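Local coordinates for translocator protein BipD (Burkholderia pseudomallei, PDB 3NFT) that is required for invasion of epithelial cells and survival within host cells, and probably regulates type III secretion of the effectors BipB and BipC, at residues Q275-N278 with F279-V283; K181-I184 with Q185-I188; N74-V77 with F78-A81; I122-G125 with L126-V129; A203-R206 with K207-G210. All coordinates share one frame; numbering follows the deposited sequence. Where two conformers were deposited one is given.

Contact 1: Q275-N278 with F279-V283; sequences QNSN and FDNLV
Asn278 and Asn281 meet through a bridging water. The water donates to Asn278 OD1 at 2.9 Å and accepts from Asn281 ND2 at 3.0 Å. Both asparagines hold CG anti to their own carbonyl carbon, with chi1 of -78° and -72°, and this turns the two amides to the same side of the helix. The other end of each amide reaches the second subunit: Asn278 ND2 bonds to Asp120 there, and Asn281 OD1 bonds weakly to its Thr296. Ser277 O accepts from Asn281 N at 3.0 Å, and the amide of Asn281 folds back over it, with CG 3.5 Å from Ser277 O. The Asp280 carboxylate folds back likewise, its CG 3.4 Å from Asn276 O. Phe279 instead swings CG anti to the backbone N (chi1 174°). Its ring leads away from Gln275-Asn278 toward Leu96 and Ile137 of two other helices. Asn276 points away from Phe279-Val283 and is buried; its ND2 bonds to Glu44. The backbone bond from Leu282 N to Asn278 O, 2.8 Å, continues the i to i+4 pattern. This is a regular alpha-helical turn within a predicted coiled coil, with apolar residues inward and Asn278 and Asn281 at the subunit interface.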
loop_
_atom_site.group_PDB
_atom_site.type_symbol
_atom_site.label_atom_id
_atom_site.label_comp_id
_atom_site.label_asym_id
_atom_site.label_seq_id
_atom_site.Cartn_x
_atom_site.Cartn_y
_atom_site.Cartn_z
ATOM N N GLN A 275 5.665 2.310 18.243
ATOM C CA GLN A 275 5.242 1.269 17.330
ATOM C C GLN A 275 3.853 0.742 17.683
ATOM O O GLN A 275 3.043 0.541 16.797
ATOM C CB GLN A 275 6.275 0.110 17.272
ATOM C CG GLN A 275 5.757 -1.312 16.983
ATOM C CD GLN A 275 5.149 -1.481 15.617
ATOM O OE1 GLN A 275 5.441 -0.706 14.678
ATOM N NE2 GLN A 275 4.300 -2.509 15.474
ATOM N N ASN A 276 3.589 0.527 18.966
ATOM C CA ASN A 276 2.279 0.054 19.385
ATOM C C ASN A 276 1.188 1.077 19.089
ATOM O O ASN A 276 0.097 0.709 18.716
ATOM C CB ASN A 276 2.286 -0.288 20.865
ATOM C CG ASN A 276 2.933 -1.639 21.151
ATOM O OD1 ASN A 276 3.028 -2.496 20.261
ATOM N ND2 ASN A 276 3.277 -1.877 22.426
ATOM N N SER A 277 1.490 2.363 19.271
ATOM C CA SER A 277 0.588 3.442 18.871
ATOM C C SER A 277 0.336 3.414 17.364
ATOM O O SER A 277 -0.808 3.499 16.916
ATOM C CB SER A 277 1.141 4.794 19.332
ATOM O OG SER A 277 0.316 5.855 18.886
ATOM N N ASN A 278 1.413 3.264 16.574
ATOM C CA ASN A 278 1.282 3.113 15.121
ATOM C C ASN A 278 0.402 1.915 14.731
ATOM O O ASN A 278 -0.388 1.996 13.783
ATOM C CB ASN A 278 2.655 2.991 14.451
ATOM C CG ASN A 278 3.362 4.334 14.297
ATOM O OD1 ASN A 278 2.757 5.399 14.482
ATOM N ND2 ASN A 278 4.643 4.297 13.893
ATOM N N PHE A 279 0.515 0.808 15.461
ATOM C CA PHE A 279 -0.318 -0.344 15.180
ATOM C C PHE A 279 -1.798 -0.015 15.418
ATOM O O PHE A 279 -2.651 -0.290 14.582
ATOM C CB PHE A 279 0.048 -1.566 16.020
ATOM C CG PHE A 279 -0.899 -2.701 15.821
ATOM C CD1 PHE A 279 -0.701 -3.634 14.805
ATOM C CD2 PHE A 279 -2.022 -2.837 16.627
ATOM C CE1 PHE A 279 -1.592 -4.675 14.601
ATOM C CE2 PHE A 279 -2.917 -3.900 16.413
ATOM C CZ PHE A 279 -2.706 -4.788 15.388
ATOM N N ASP A 280 -2.077 0.580 16.564
ATOM C CA ASP A 280 -3.455 0.964 16.877
ATOM C C ASP A 280 -4.025 1.887 15.788
ATOM O O ASP A 280 -5.174 1.721 15.355
ATOM C CB ASP A 280 -3.506 1.617 18.246
ATOM C CG ASP A 280 -3.287 0.626 19.378
ATOM O OD1 ASP A 280 -3.290 1.066 20.554
ATOM O OD2 ASP A 280 -3.155 -0.597 19.117
ATOM N N ASN A 281 -3.231 2.858 15.351
ATOM C CA ASN A 281 -3.647 3.753 14.269
ATOM C C ASN A 281 -3.863 3.020 12.957
ATOM O O ASN A 281 -4.823 3.293 12.234
ATOM C CB ASN A 281 -2.617 4.847 14.048
ATOM C CG ASN A 281 -2.609 5.880 15.145
ATOM O OD1 ASN A 281 -3.549 5.977 15.937
ATOM N ND2 ASN A 281 -1.542 6.667 15.198
ATOM N N LEU A 282 -2.985 2.074 12.649
ATOM C CA LEU A 282 -3.153 1.217 11.469
ATOM C C LEU A 282 -4.483 0.469 11.477
ATOM O O LEU A 282 -5.204 0.453 10.479
ATOM C CB LEU A 282 -1.990 0.235 11.327
ATOM C CG LEU A 282 -2.044 -0.843 10.229
ATOM C CD1 LEU A 282 -2.101 -0.220 8.815
ATOM C CD2 LEU A 282 -0.850 -1.822 10.355
ATOM N N VAL A 283 -4.816 -0.117 12.614
ATOM C CA VAL A 283 -6.077 -0.831 12.736
ATOM C C VAL A 283 -7.251 0.128 12.558
ATOM O O VAL A 283 -8.231 -0.211 11.894
ATOM C CB VAL A 283 -6.194 -1.566 14.082
ATOM C CG1 VAL A 283 -7.651 -2.075 14.292
ATOM C CG2 VAL A 283 -5.192 -2.670 14.128
HETATM O O HOH W 1 0.396 6.295 12.995
#

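Contact 2: K181-I184 with Q185-I188; sequences KALI and QQVI
Ile184 and Ile188 touch one turn apart, with CG2 of Ile184 4.3 Å from CD1 of Ile188. The branches that meet are different. Ile184 presents its short branch, the CG2 methyl. Ile188 sends its long branch back, with CG1 anti to the carbonyl carbon (chi1 -68°) and 3.5 Å from Ile184 O. That same oxygen accepts from Ile188 N at 3.1 Å, with the donor in the carbonyl plane.

A second pairing joins Leu183 and Gln186. Their side chains run askew, and Leu183 CD2 comes 4.2 Å from Gln186 OE1. A water joins Gln186 to the backbone. It donates to OE1 of Gln186 at 2.7 Å and to the carbonyl oxygen of Leu183, also at 2.7 Å. This oxygen accepts from Val187 N as well, but weakly, at 3.3 Å. The Gln186 chain is extended, which carries its amide out to the water. Gln185 leads away from Lys181-Ile184. Its OE1 bonds to Arg232 and its NE2 to Asp189, so both ends of this amide are engaged.

Further out, helix 226-233 packs on Ile184 through Arg232 and on Ile188 through Leu228 and Ile229. Val157 of helix 121-160 touches both Leu183 and Val187. The arrangement is that of an amphipathic helix, packed by its apolar side against neighbouring helices, with Ala182 and Gln186 on the exposed side.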
loop_
_atom_site.group_PDB
_atom_site.type_symbol
_atom_site.label_atom_id
_atom_site.label_comp_id
_atom_site.label_asym_id
_atom_site.label_seq_id
_atom_site.Cartn_x
_atom_site.Cartn_y
_atom_site.Cartn_z
ATOM N N LYS A 181 34.761 -9.987 37.125
ATOM C CA LYS A 181 35.096 -9.842 35.709
ATOM C C LYS A 181 34.642 -11.044 34.917
ATOM O O LYS A 181 34.124 -10.897 33.814
ATOM C CB LYS A 181 36.601 -9.679 35.545
ATOM C CG LYS A 181 37.155 -8.380 36.013
ATOM C CD LYS A 181 38.692 -8.403 36.003
ATOM C CE LYS A 181 39.302 -7.323 36.854
ATOM N NZ LYS A 181 40.804 -7.350 36.763
ATOM N N ALA A 182 34.827 -12.237 35.483
ATOM C CA ALA A 182 34.441 -13.464 34.815
ATOM C C ALA A 182 32.915 -13.540 34.615
ATOM O O ALA A 182 32.427 -13.998 33.562
ATOM C CB ALA A 182 34.972 -14.717 35.589
ATOM N N LEU A 183 32.166 -13.131 35.636
ATOM C CA LEU A 183 30.705 -13.083 35.518
ATOM C C LEU A 183 30.271 -12.141 34.393
ATOM O O LEU A 183 29.413 -12.479 33.582
ATOM C CB LEU A 183 30.067 -12.667 36.857
ATOM C CG LEU A 183 30.115 -13.657 38.000
ATOM C CD1 LEU A 183 29.644 -12.978 39.304
ATOM C CD2 LEU A 183 29.223 -14.848 37.701
ATOM N N ILE A 184 30.866 -10.952 34.347
ATOM C CA ILE A 184 30.544 -9.986 33.315
ATOM C C ILE A 184 30.923 -10.503 31.939
ATOM O O ILE A 184 30.187 -10.334 30.979
ATOM C CB ILE A 184 31.128 -8.593 33.610
ATOM C CG1 ILE A 184 30.506 -8.028 34.910
ATOM C CG2 ILE A 184 30.875 -7.621 32.438
ATOM C CD1 ILE A 184 31.146 -6.817 35.462
ATOM N N GLN A 185 32.099 -11.113 31.816
ATOM C CA GLN A 185 32.492 -11.633 30.539
ATOM C C GLN A 185 31.537 -12.706 30.035
ATOM O O GLN A 185 31.270 -12.807 28.826
ATOM C CB GLN A 185 33.928 -12.158 30.641
ATOM C CG GLN A 185 34.536 -12.496 29.270
ATOM C CD GLN A 185 34.721 -11.269 28.396
ATOM O OE1 GLN A 185 35.325 -10.276 28.825
ATOM N NE2 GLN A 185 34.177 -11.315 27.166
ATOM N N GLN A 186 30.987 -13.497 30.954
ATOM C CA GLN A 186 29.979 -14.517 30.611
ATOM C C GLN A 186 28.750 -13.883 29.949
ATOM O O GLN A 186 28.201 -14.390 28.988
ATOM C CB GLN A 186 29.631 -15.284 31.862
ATOM C CG GLN A 186 28.818 -16.505 31.723
ATOM C CD GLN A 186 28.813 -17.331 33.018
ATOM O OE1 GLN A 186 28.493 -16.829 34.114
ATOM N NE2 GLN A 186 29.174 -18.612 32.894
ATOM N N VAL A 187 28.334 -12.733 30.453
ATOM C CA VAL A 187 27.269 -11.999 29.806
ATOM C C VAL A 187 27.668 -11.513 28.413
ATOM O O VAL A 187 26.934 -11.651 27.466
ATOM C CB VAL A 187 26.803 -10.817 30.690
ATOM C CG1 VAL A 187 25.744 -9.977 29.948
ATOM C CG2 VAL A 187 26.297 -11.371 32.035
ATOM N N ILE A 188 28.831 -10.906 28.301
ATOM C CA ILE A 188 29.292 -10.378 27.016
ATOM C C ILE A 188 29.330 -11.513 25.982
ATOM O O ILE A 188 28.907 -11.344 24.824
ATOM C CB ILE A 188 30.695 -9.719 27.167
ATOM C CG1 ILE A 188 30.639 -8.443 28.009
ATOM C CG2 ILE A 188 31.322 -9.423 25.771
ATOM C CD1 ILE A 188 32.001 -7.817 28.317
HETATM O O HOH W 2 27.522 -14.277 34.434
#

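Contact 3: N74-V77 with F78-A81; sequences NLTV and FDDA
Leu75 and Phe78 make the apolar side of this first helical turn. Leu75 CD2 lies 4.3 Å from CE1 of the Phe78 ring. The ring stands with its edge to the Leu75 backbone, and CD1 comes 3.5 Å from Leu75 O. Phe78 CG is anti to its carbonyl carbon (chi1 -60°), which directs the ring back toward Asn74 and Leu75. This side is closely covered. The ring of Phe78 meets that of Phe151, their planes about 70° apart, and Ala50 of helix 41-56 also packs on it. Leu75 rests on Ala155 of helix 121-160, and Asp79 bonds through OD1 to Gln152 of the same helix.

Asn74 precedes the turn into the helix and makes a capping bond at its entry. Its OD1 accepts from Thr76 N at 3.1 Å and from Thr76 OG1 at 2.8 Å. Both donors approach from one face of the amide plane. Glu53 takes the N-H of Asn74 itself. The first turn is not fully regular: the bonds from Phe78 N and Asp79 N to Leu75 O are both weak.

The solvent side is polar and water-mediated. Asn74, Thr76 and Asp80 are exposed. A water donates to Thr76 OG1 and to Asp80 OD2, at 2.7 Å in each case. Thr76 OG1 sits between its backbone N and carbonyl carbon (chi1 73°), where it can serve both Asn74 and this water. The Asp80 carboxylate folds back over the turn, its CG 3.3 Å from Thr76 O.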
loop_
_atom_site.group_PDB
_atom_site.type_symbol
_atom_site.label_atom_id
_atom_site.label_comp_id
_atom_site.label_asym_id
_atom_site.label_seq_id
_atom_site.Cartn_x
_atom_site.Cartn_y
_atom_site.Cartn_z
ATOM N N ASN A 74 14.661 -9.231 41.197
ATOM C CA ASN A 74 13.701 -10.298 40.940
ATOM C C ASN A 74 13.616 -10.421 39.434
ATOM O O ASN A 74 12.966 -9.635 38.750
ATOM C CB ASN A 74 12.325 -9.967 41.570
ATOM C CG ASN A 74 11.267 -10.981 41.252
ATOM O OD1 ASN A 74 11.520 -11.954 40.539
ATOM N ND2 ASN A 74 10.028 -10.759 41.783
ATOM N N LEU A 75 14.325 -11.402 38.893
ATOM C CA LEU A 75 14.442 -11.479 37.432
ATOM C C LEU A 75 13.132 -11.894 36.744
ATOM O O LEU A 75 12.982 -11.736 35.529
ATOM C CB LEU A 75 15.576 -12.434 37.033
ATOM C CG LEU A 75 16.945 -12.099 37.577
ATOM C CD1 LEU A 75 17.925 -13.264 37.274
ATOM C CD2 LEU A 75 17.453 -10.780 36.976
ATOM N N THR A 76 12.201 -12.460 37.507
ATOM C CA THR A 76 10.936 -12.870 36.914
ATOM C C THR A 76 10.153 -11.681 36.337
ATOM O O THR A 76 9.290 -11.888 35.476
ATOM C CB THR A 76 10.028 -13.622 37.894
ATOM O OG1 THR A 76 9.456 -12.721 38.868
ATOM C CG2 THR A 76 10.823 -14.754 38.605
ATOM N N VAL A 77 10.391 -10.470 36.838
ATOM C CA VAL A 77 9.740 -9.309 36.258
ATOM C C VAL A 77 10.117 -9.139 34.786
ATOM O O VAL A 77 9.334 -8.712 33.938
ATOM C CB VAL A 77 10.110 -8.050 37.093
ATOM C CG1 VAL A 77 9.391 -6.809 36.590
ATOM C CG2 VAL A 77 9.827 -8.298 38.607
ATOM N N PHE A 78 11.358 -9.455 34.472
ATOM C CA PHE A 78 11.795 -9.398 33.107
ATOM C C PHE A 78 11.166 -10.486 32.248
ATOM O O PHE A 78 10.835 -10.246 31.088
ATOM C CB PHE A 78 13.334 -9.514 33.038
ATOM C CG PHE A 78 14.087 -8.431 33.769
ATOM C CD1 PHE A 78 14.232 -8.487 35.167
ATOM C CD2 PHE A 78 14.604 -7.303 33.110
ATOM C CE1 PHE A 78 14.872 -7.504 35.874
ATOM C CE2 PHE A 78 15.275 -6.319 33.825
ATOM C CZ PHE A 78 15.410 -6.410 35.210
ATOM N N ASP A 79 11.029 -11.695 32.805
ATOM C CA ASP A 79 10.303 -12.766 32.139
ATOM C C ASP A 79 8.873 -12.358 31.820
ATOM O O ASP A 79 8.400 -12.563 30.715
ATOM C CB ASP A 79 10.285 -14.043 32.974
ATOM C CG ASP A 79 11.680 -14.569 33.270
ATOM O OD1 ASP A 79 12.477 -14.756 32.299
ATOM O OD2 ASP A 79 11.977 -14.791 34.474
ATOM N N ASP A 80 8.209 -11.721 32.775
ATOM C CA ASP A 80 6.827 -11.309 32.593
ATOM C C ASP A 80 6.766 -10.337 31.404
ATOM O O ASP A 80 5.835 -10.377 30.609
ATOM C CB ASP A 80 6.307 -10.557 33.831
ATOM C CG ASP A 80 6.071 -11.440 35.067
ATOM O OD1 ASP A 80 5.935 -12.661 34.944
ATOM O OD2 ASP A 80 5.967 -10.861 36.186
ATOM N N ALA A 81 7.744 -9.429 31.304
ATOM C CA ALA A 81 7.756 -8.467 30.188
ATOM C C ALA A 81 7.959 -9.181 28.844
ATOM O O ALA A 81 7.297 -8.887 27.869
ATOM C CB ALA A 81 8.795 -7.414 30.382
HETATM O O HOH W 3 7.107 -11.372 38.553
#

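Contact 4: I122-G125 with L126-V129; sequences ILQG and LVDV
Four successive i to i+4 backbone bonds, all of 2.8 to 3.1 Å between amide N and carbonyl O, run from Leu126 N to Ile122 O through to Val129 N to Gly125 O. On the exposed side, Gln124 and Asp128 are linked side chain to side chain. NE2 of Gln124 donates to OD1 of Asp128 at 2.9 Å. Gln124 is bent at chi2 (60°), and the bend brings its amide along the helix to the carboxylate. The bond lies in the amide plane but meets OD1 from above the carboxylate plane, 44° out of it. The two planes are 54° apart. CG1 of Val127 approaches the same NE2 to 4.0 Å.

These residues belong to a predicted coiled coil, whose apolar residues here include Ile122, Leu126 and Val129. Ile122 and Leu126 lie side by side and point the same way, with CG1 of Ile122 4.1 Å from CD1 of Leu126. Leu126 also packs on Leu103 and Ala289 of two other helices of its own chain. The second subunit approaches as well: its Leu282 touches Ile122, and its Gly125 touches Val129. Val129 sets CG2 3.4 Å from the carbonyl oxygen of Gly125.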
loop_
_atom_site.group_PDB
_atom_site.type_symbol
_atom_site.label_atom_id
_atom_site.label_comp_id
_atom_site.label_asym_id
_atom_site.label_seq_id
_atom_site.Cartn_x
_atom_site.Cartn_y
_atom_site.Cartn_z
ATOM N N ILE A 122 -7.415 -1.295 -4.820
ATOM C CA ILE A 122 -7.253 -0.802 -3.454
ATOM C C ILE A 122 -7.157 -1.948 -2.449
ATOM O O ILE A 122 -6.515 -1.810 -1.407
ATOM C CB ILE A 122 -8.373 0.176 -3.050
ATOM C CG1 ILE A 122 -7.988 0.916 -1.772
ATOM C CG2 ILE A 122 -9.699 -0.545 -2.916
ATOM C CD1 ILE A 122 -8.943 2.037 -1.426
ATOM N N LEU A 123 -7.781 -3.083 -2.767
ATOM C CA LEU A 123 -7.805 -4.226 -1.852
ATOM C C LEU A 123 -6.393 -4.771 -1.709
ATOM O O LEU A 123 -5.914 -4.952 -0.594
ATOM C CB LEU A 123 -8.784 -5.306 -2.348
ATOM C CG LEU A 123 -10.223 -4.797 -2.517
ATOM C CD1 LEU A 123 -11.147 -5.843 -3.114
ATOM C CD2 LEU A 123 -10.774 -4.297 -1.178
ATOM N N GLN A 124 -5.701 -5.004 -2.824
ATOM C CA GLN A 124 -4.307 -5.474 -2.736
ATOM C C GLN A 124 -3.398 -4.451 -2.057
ATOM O O GLN A 124 -2.467 -4.827 -1.319
ATOM C CB GLN A 124 -3.739 -5.817 -4.120
ATOM C CG GLN A 124 -2.302 -6.378 -4.106
ATOM C CD GLN A 124 -2.172 -7.671 -3.308
ATOM O OE1 GLN A 124 -2.956 -8.608 -3.490
ATOM N NE2 GLN A 124 -1.174 -7.729 -2.424
ATOM N N GLY A 125 -3.646 -3.170 -2.328
ATOM C CA GLY A 125 -2.852 -2.091 -1.748
ATOM C C GLY A 125 -2.919 -2.112 -0.236
ATOM O O GLY A 125 -1.891 -1.959 0.435
ATOM N N LEU A 126 -4.133 -2.283 0.297
ATOM C CA LEU A 126 -4.338 -2.364 1.738
ATOM C C LEU A 126 -3.743 -3.659 2.309
ATOM O O LEU A 126 -3.210 -3.642 3.412
ATOM C CB LEU A 126 -5.824 -2.193 2.104
ATOM C CG LEU A 126 -6.364 -0.790 1.774
ATOM C CD1 LEU A 126 -7.876 -0.707 2.031
ATOM C CD2 LEU A 126 -5.628 0.262 2.581
ATOM N N VAL A 127 -3.831 -4.768 1.559
ATOM C CA VAL A 127 -3.158 -6.019 1.951
ATOM C C VAL A 127 -1.650 -5.796 2.087
ATOM O O VAL A 127 -1.020 -6.272 3.042
ATOM C CB VAL A 127 -3.450 -7.181 0.977
ATOM C CG1 VAL A 127 -2.577 -8.408 1.312
ATOM C CG2 VAL A 127 -4.918 -7.544 1.045
ATOM N N ASP A 128 -1.064 -5.056 1.151
ATOM C CA ASP A 128 0.357 -4.719 1.222
ATOM C C ASP A 128 0.707 -3.941 2.488
ATOM O O ASP A 128 1.725 -4.194 3.129
ATOM C CB ASP A 128 0.794 -3.920 -0.014
ATOM C CG ASP A 128 0.822 -4.761 -1.282
ATOM O OD1 ASP A 128 0.819 -6.008 -1.191
ATOM O OD2 ASP A 128 0.848 -4.160 -2.378
ATOM N N VAL A 129 -0.145 -2.984 2.833
ATOM C CA VAL A 129 0.012 -2.191 4.048
ATOM C C VAL A 129 -0.079 -3.097 5.262
ATOM O O VAL A 129 0.673 -2.955 6.218
ATOM C CB VAL A 129 -1.060 -1.076 4.132
ATOM C CG1 VAL A 129 -1.049 -0.402 5.493
ATOM C CG2 VAL A 129 -0.837 -0.026 3.020
#

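Contact 5: A203-R206 with K207-G210; sequences ARWR and KELG
The short helix 202-209 ends here, and Trp205 and Leu209 pack together on its inner side. CE3 of Trp205 lies 4.1 Å from CG of Leu209, which sits at the edge of the indole near its plane. In one of the two conformers of Arg204, its guanidinium lies over one face of the indole, with NH1 3.4 Å above the ring plane and offset toward the rim. In this conformer Arg204 is bent at chi2 and chi3, and the double bend folds it onto its neighbour.

The Arg204 and Glu208 side chains then run side by side the same way, with the end planes 76° apart. NH1 of this Arg204 conformer and OE1 of Glu208 are 4.2 Å apart, beyond a salt bridge. Each has other partners: Arg204 pairs with Asp136, while Glu208 bonds to Tyr140 and to the backbone N of Gln118 of the second subunit.

Gly210 follows the helix and is the first residue to leave helical angles, with a phi of 77°, a value that favours glycine. Its N still donates to Arg206 O at 3.1 Å. A water donates to that same oxygen at 2.9 Å and to Gly210 O at 2.6 Å, tying the chain to the last turn as it departs. Arg206 extends away to Asp217 and the carbonyl of Ile215. Trp205 and Leu209 both touch Ile143 of helix 121-160 and Ile215 of strand 213-215.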
loop_
_atom_site.group_PDB
_atom_site.type_symbol
_atom_site.label_atom_id
_atom_site.label_comp_id
_atom_site.label_asym_id
_atom_site.label_seq_id
_atom_site.Cartn_x
_atom_site.Cartn_y
_atom_site.Cartn_z
ATOM N N ALA A 203 19.014 0.448 6.637
ATOM C CA ALA A 203 19.341 1.839 6.964
ATOM C C ALA A 203 18.280 2.449 7.888
ATOM O O ALA A 203 18.613 3.139 8.853
ATOM C CB ALA A 203 19.478 2.657 5.682
ATOM N N ARG A 204 17.006 2.189 7.593
ATOM C CA ARG A 204 15.915 2.667 8.442
ATOM C C ARG A 204 16.027 2.097 9.856
ATOM O O ARG A 204 15.910 2.828 10.832
ATOM C CB ARG A 204 14.551 2.306 7.838
ATOM C CG ARG A 204 13.358 3.042 8.474
ATOM C CD ARG A 204 12.766 2.305 9.668
ATOM N NE ARG A 204 11.712 1.361 9.297
ATOM C CZ ARG A 204 10.997 0.645 10.163
ATOM N NH1 ARG A 204 11.217 0.749 11.474
ATOM N NH2 ARG A 204 10.060 -0.186 9.713
ATOM N N TRP A 205 16.247 0.795 9.961
ATOM C CA TRP A 205 16.363 0.155 11.272
ATOM C C TRP A 205 17.603 0.616 12.044
ATOM O O TRP A 205 17.539 0.791 13.261
ATOM C CB TRP A 205 16.294 -1.360 11.167
ATOM C CG TRP A 205 14.885 -1.848 10.956
ATOM C CD1 TRP A 205 14.313 -2.203 9.782
ATOM C CD2 TRP A 205 13.860 -1.942 11.944
ATOM N NE1 TRP A 205 13.009 -2.568 9.968
ATOM C CE2 TRP A 205 12.708 -2.419 11.298
ATOM C CE3 TRP A 205 13.818 -1.710 13.313
ATOM C CZ2 TRP A 205 11.516 -2.638 11.979
ATOM C CZ3 TRP A 205 12.616 -1.939 13.987
ATOM C CH2 TRP A 205 11.501 -2.388 13.316
ATOM N N ARG A 206 18.721 0.860 11.359
ATOM C CA ARG A 206 19.874 1.440 12.037
ATOM C C ARG A 206 19.530 2.805 12.628
ATOM O O ARG A 206 19.877 3.086 13.773
ATOM C CB ARG A 206 21.075 1.598 11.078
ATOM C CG ARG A 206 21.717 0.296 10.725
ATOM C CD ARG A 206 22.982 0.515 9.860
ATOM N NE ARG A 206 23.619 -0.745 9.486
ATOM C CZ ARG A 206 24.042 -1.066 8.253
ATOM N NH1 ARG A 206 23.870 -0.237 7.230
ATOM N NH2 ARG A 206 24.606 -2.247 8.044
ATOM N N LYS A 207 18.833 3.649 11.868
ATOM C CA LYS A 207 18.431 4.966 12.395
ATOM C C LYS A 207 17.455 4.827 13.553
ATOM O O LYS A 207 17.592 5.522 14.560
ATOM C CB LYS A 207 17.809 5.844 11.317
ATOM C CG LYS A 207 18.787 6.346 10.276
ATOM C CD LYS A 207 18.116 7.318 9.318
ATOM C CE LYS A 207 19.052 7.770 8.198
ATOM N NZ LYS A 207 18.319 8.626 7.205
ATOM N N GLU A 208 16.501 3.920 13.401
ATOM C CA GLU A 208 15.444 3.719 14.405
ATOM C C GLU A 208 16.033 3.242 15.733
ATOM O O GLU A 208 15.641 3.721 16.809
ATOM C CB GLU A 208 14.429 2.700 13.875
ATOM C CG GLU A 208 13.363 2.279 14.893
ATOM C CD GLU A 208 12.103 3.117 14.863
ATOM O OE1 GLU A 208 11.926 4.000 13.982
ATOM O OE2 GLU A 208 11.256 2.850 15.750
ATOM N N LEU A 209 16.969 2.294 15.685
ATOM C CA LEU A 209 17.435 1.650 16.912
ATOM C C LEU A 209 18.580 2.370 17.611
ATOM O O LEU A 209 18.723 2.254 18.838
ATOM C CB LEU A 209 17.777 0.194 16.660
ATOM C CG LEU A 209 16.593 -0.660 16.155
ATOM C CD1 LEU A 209 17.005 -2.098 15.986
ATOM C CD2 LEU A 209 15.363 -0.604 17.122
ATOM N N GLY A 210 19.390 3.093 16.839
ATOM C CA GLY A 210 20.525 3.816 17.386
ATOM C C GLY A 210 21.716 2.940 17.701
ATOM O O GLY A 210 21.722 1.746 17.411
HETATM O O HOH W 4 21.412 0.964 14.941
#

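In the fold
Along the chain the order is contact 3, 4, 2, 5 and 1. Contacts 3, 4 and 1 lie on the long helices 76-103, 121-160 and 244-295, while contacts 2 and 5 lie on the short helices 177-189 and 202-209. Contacts 1 and 4 have centres 17 Å apart and touch, Leu282 CD1 lying 3.5 Å from Val129 CG1, so the two predicted coiled-coil helices pack together there. Contacts 2 and 4 are the most distant, their centres 48 Å apart, which reflects the elongated shape. Contacts 1, 4 and 5 all reach the second subunit; contacts 2 and 3 do not. The deposited pairing of subunits therefore involves both long coiled-coil helices and helix 202-209.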